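Local coordinates for protein carbohydrate oxidase (Microdochium nivale, PDB 3RJA) that oxidises the C1 hydroxyl of mono-, oligo- and polysaccharides to the lactone with its FAD cofactor, passing electrons to molecular oxygen to give hydrogen peroxide, at residues Gly229-Ala232 and Val233-Ala237; Asp407-Val410 and Asn411-Thr414. One frame throughout, in Å; residues are numbered along the deposited sequence.

Interaction 1 of 2, residues Gly229-Ala232 and Val233-Ala237. With ZN (zinc ion), chain F.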
loop_
_atom_site.group_PDB
_atom_site.type_symbol
_atom_site.label_atom_id
_atom_site.label_comp_id
_atom_site.label_asym_id
_atom_site.label_seq_id
_atom_site.Cartn_x
_atom_site.Cartn_y
_atom_site.Cartn_z
ATOM N N GLY A 229 -19.135 18.588 7.069
ATOM C CA GLY A 229 -18.049 18.008 7.845
ATOM C C GLY A 229 -16.850 17.699 6.959
ATOM O O GLY A 229 -15.726 18.040 7.290
ATOM N N ILE A 230 -17.099 17.072 5.816
ATOM C CA ILE A 230 -16.038 16.794 4.872
ATOM C C ILE A 230 -15.392 18.085 4.356
ATOM O O ILE A 230 -14.175 18.121 4.188
ATOM C CB ILE A 230 -16.509 15.899 3.689
ATOM C CG1 ILE A 230 -16.928 14.522 4.214
ATOM C CG2 ILE A 230 -15.374 15.797 2.595
ATOM C CD1 ILE A 230 -17.875 13.762 3.281
ATOM N N GLU A 231 -16.187 19.142 4.131
ATOM C CA GLU A 231 -15.619 20.441 3.702
ATOM C C GLU A 231 -14.686 20.933 4.813
ATOM O O GLU A 231 -13.559 21.363 4.557
ATOM C CB GLU A 231 -16.734 21.494 3.414
ATOM C CG GLU A 231 -16.259 23.003 3.571
ATOM C CD GLU A 231 -15.614 23.528 2.271
ATOM O OE1 GLU A 231 -15.821 22.889 1.213
ATOM O OE2 GLU A 231 -14.905 24.559 2.292
ATOM N N ALA A 232 -15.154 20.864 6.057
ATOM C CA ALA A 232 -14.375 21.381 7.190
ATOM C C ALA A 232 -13.061 20.612 7.365
ATOM O O ALA A 232 -12.022 21.184 7.683
ATOM C CB ALA A 232 -15.222 21.335 8.501
ATOM N N VAL A 233 -13.103 19.306 7.142
ATOM C CA VAL A 233 -11.886 18.499 7.299
ATOM C C VAL A 233 -10.906 18.847 6.178
ATOM O O VAL A 233 -9.710 18.955 6.431
ATOM C CB VAL A 233 -12.187 16.991 7.355
ATOM C CG1 VAL A 233 -10.865 16.164 7.446
ATOM C CG2 VAL A 233 -13.139 16.669 8.547
ATOM N N GLU A 234 -11.401 19.094 4.960
ATOM C CA GLU A 234 -10.469 19.422 3.885
ATOM C C GLU A 234 -9.762 20.740 4.170
ATOM O O GLU A 234 -8.541 20.859 3.905
ATOM C CB GLU A 234 -11.098 19.441 2.492
ATOM C CG GLU A 234 -10.045 19.881 1.438
ATOM C CD GLU A 234 -10.465 19.655 -0.005
ATOM O OE1 GLU A 234 -11.130 18.609 -0.273
ATOM O OE2 GLU A 234 -10.119 20.513 -0.887
ATOM N N ASP A 235 -10.506 21.706 4.731
ATOM C CA ASP A 235 -9.935 23.016 5.075
ATOM C C ASP A 235 -8.790 22.859 6.061
ATOM O O ASP A 235 -7.701 23.433 5.882
ATOM C CB ASP A 235 -10.989 23.965 5.714
ATOM C CG ASP A 235 -12.047 24.431 4.726
ATOM O OD1 ASP A 235 -11.795 24.409 3.507
ATOM O OD2 ASP A 235 -13.142 24.841 5.178
ATOM N N TYR A 236 -9.074 22.127 7.135
ATOM C CA TYR A 236 -8.104 21.915 8.194
ATOM C C TYR A 236 -6.889 21.180 7.604
ATOM O O TYR A 236 -5.733 21.547 7.859
ATOM C CB TYR A 236 -8.755 21.126 9.341
ATOM C CG TYR A 236 -7.803 20.781 10.464
ATOM C CD1 TYR A 236 -7.439 21.740 11.436
ATOM C CD2 TYR A 236 -7.292 19.488 10.591
ATOM C CE1 TYR A 236 -6.561 21.406 12.490
ATOM C CE2 TYR A 236 -6.445 19.142 11.646
ATOM C CZ TYR A 236 -6.078 20.098 12.589
ATOM O OH TYR A 236 -5.201 19.744 13.599
ATOM N N ALA A 237 -7.155 20.165 6.785
ATOM C CA ALA A 237 -6.077 19.402 6.149
ATOM C C ALA A 237 -5.211 20.333 5.279
ATOM O O ALA A 237 -3.975 20.364 5.407
ATOM C CB ALA A 237 -6.660 18.248 5.312
HETATM ZN ZN ZN F . -14.358 25.640 3.811
#
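Two carboxylates one helical turn apart, Glu231 and Asp235, bind a zinc ion on the outer side of helix 223-239. Glu231 OE2 binds the metal at 1.9 Å and Asp235 OD2 at 2.0 Å, each group using one oxygen, with Glu231 OE1 turned well away from the zinc. The two planes are steeply inclined, 78° apart. Glu231 CG stands anti to the backbone N (chi1 155°), and a bend at the next torsion swings the carboxylate back toward Asp235. The zinc ion probably offsets the repulsion expected between the two acids, which come as close as 3.3 Å from Glu231 OE2 to Asp235 OD1. Lys330 adds a salt bridge to Asp235 OD1. Both acids also touch a crystal neighbour, whereas on the far side of the helix Val233 is buried against Phe247 and Ile249. Glu234 is buried on a flank, with a salt bridge to Arg238 and hydrogen bonds to Ser328 and Trp384. Regular i to i+4 backbone bonds fix the spacing of the two ligands, including Tyr236 N to Ala232 O. The bond that links the two zinc ligands through the backbone runs from Asp235 N to Glu231 O, at 3.1 Å.

Interaction 2 of 2, residues Asp407-Val410 and Asn411-Thr414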
loop_
_atom_site.group_PDB
_atom_site.type_symbol
_atom_site.label_atom_id
_atom_site.label_comp_id
_atom_site.label_asym_id
_atom_site.label_seq_id
_atom_site.Cartn_x
_atom_site.Cartn_y
_atom_site.Cartn_z
ATOM N N ASP A 407 -17.928 0.669 -8.032
ATOM C CA ASP A 407 -17.780 1.379 -9.304
ATOM C C ASP A 407 -18.611 2.666 -9.311
ATOM O O ASP A 407 -18.145 3.719 -9.765
ATOM C CB ASP A 407 -18.236 0.499 -10.487
ATOM C CG ASP A 407 -17.222 -0.585 -10.862
ATOM O OD1 ASP A 407 -16.084 -0.617 -10.308
ATOM O OD2 ASP A 407 -17.570 -1.392 -11.763
ATOM N N GLY A 408 -19.848 2.573 -8.812
ATOM C CA GLY A 408 -20.745 3.725 -8.799
ATOM C C GLY A 408 -20.282 4.809 -7.837
ATOM O O GLY A 408 -20.396 5.994 -8.129
ATOM N N TRP A 409 -19.738 4.415 -6.690
ATOM C CA TRP A 409 -19.264 5.414 -5.736
ATOM C C TRP A 409 -18.088 6.190 -6.318
ATOM O O TRP A 409 -18.027 7.402 -6.188
ATOM C CB TRP A 409 -18.872 4.774 -4.402
ATOM C CG TRP A 409 -19.178 5.624 -3.188
ATOM C CD1 TRP A 409 -19.433 6.989 -3.148
ATOM C CD2 TRP A 409 -19.231 5.174 -1.844
ATOM N NE1 TRP A 409 -19.657 7.387 -1.853
ATOM C CE2 TRP A 409 -19.534 6.292 -1.034
ATOM C CE3 TRP A 409 -19.072 3.916 -1.237
ATOM C CZ2 TRP A 409 -19.683 6.187 0.338
ATOM C CZ3 TRP A 409 -19.189 3.824 0.117
ATOM C CH2 TRP A 409 -19.500 4.952 0.896
ATOM N N VAL A 410 -17.159 5.476 -6.964
ATOM C CA VAL A 410 -15.973 6.091 -7.540
ATOM C C VAL A 410 -16.399 6.987 -8.713
ATOM O O VAL A 410 -15.897 8.097 -8.879
ATOM C CB VAL A 410 -14.955 5.007 -8.008
ATOM C CG1 VAL A 410 -13.961 5.578 -9.028
ATOM C CG2 VAL A 410 -14.216 4.395 -6.800
ATOM N N ASN A 411 -17.342 6.491 -9.515
ATOM C CA ASN A 411 -17.869 7.252 -10.645
ATOM C C ASN A 411 -18.560 8.528 -10.148
ATOM O O ASN A 411 -18.458 9.589 -10.780
ATOM C CB ASN A 411 -18.833 6.392 -11.476
ATOM C CG ASN A 411 -19.701 7.227 -12.412
ATOM O OD1 ASN A 411 -19.247 7.660 -13.477
ATOM N ND2 ASN A 411 -20.963 7.465 -12.009
ATOM N N SER A 412 -19.234 8.421 -8.999
ATOM C CA SER A 412 -19.880 9.599 -8.401
ATOM C C SER A 412 -18.884 10.749 -8.236
ATOM O O SER A 412 -19.256 11.901 -8.441
ATOM C CB SER A 412 -20.598 9.272 -7.078
ATOM O OG SER A 412 -19.732 9.398 -5.963
ATOM N N VAL A 413 -17.621 10.440 -7.896
ATOM C CA VAL A 413 -16.598 11.476 -7.731
ATOM C C VAL A 413 -15.967 11.874 -9.068
ATOM O O VAL A 413 -15.826 13.067 -9.359
ATOM C CB VAL A 413 -15.486 11.066 -6.694
ATOM C CG1 VAL A 413 -14.333 12.079 -6.658
ATOM C CG2 VAL A 413 -16.060 10.908 -5.316
ATOM N N THR A 414 -15.612 10.890 -9.899
ATOM C CA THR A 414 -14.814 11.173 -11.106
ATOM C C THR A 414 -15.591 11.915 -12.175
ATOM O O THR A 414 -15.011 12.750 -12.908
ATOM C CB THR A 414 -14.111 9.921 -11.719
ATOM O OG1 THR A 414 -15.071 8.940 -12.127
ATOM C CG2 THR A 414 -13.130 9.292 -10.714
HETATM O O HOH W 1 -22.349 6.890 -9.662
#
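Gly408 O is gripped twice, by Ser412 N at 2.8 Å along the helix and by a water that donates to it at 2.6 Å. The same water accepts from Asn411 ND2 at 2.8 Å, so the amide on the exposed side of helix 403-414 is tied to a carbonyl three residues back through solvent. Ser412 turns its hydroxyl back onto the helix backbone: with chi1 at 89°, OG lies between the backbone N and the carbonyl carbon and donates to Trp409 O at 2.6 Å, tilted 20° from the carbonyl plane. OG also lies in the plane of the indole at its edge, 3.7 Å from Trp409 CD1. That indole is held by a bond from NE1 to Phe337 O and by stacking on Phe337 and Tyr340. One residue on, the helix nears its end and Val410 O serves two amides, Thr414 N at 3.0 Å and, weakly, Val413 N at 3.1 Å with an N-H...O angle of 131°. The methyl groups Val410 CG1 and Thr414 CG2 come within 4.2 Å where the two side chains cross at a slant. With an alanine at Ser412 the hydroxyl is gone, and Trp409 O would probably lose its short donor while the CD1 edge of the indole loses its polar neighbour. The carbonyls of Gly408, Trp409 and Val410 are thus met by amide, hydroxyl and water donors, the water serving the exposed side and the serine the buried side.

Overall arrangement
Both contacts are local, between residues about one turn apart on a single helix, and both helices pack on the same eight-stranded antiparallel sheet: interaction 1 over strand 245-251, interaction 2 over strand 318-326. Helix 332-345 touches each of them, taking Ile230 from interaction 1 and Trp409 and Val413 from interaction 2. Their centres are 20 Å apart and they do not touch directly. Interaction 1, mostly buried, presents outward an acidic pair that holds a metal. Interaction 2, partly buried, has a water bridging neutral groups, and its one acid, Asp407, is paired with Lys322 and Arg432 rather than with a metal. Inward, the first is largely aliphatic and aromatic with a buried glutamate, the second dominated by an aromatic cluster.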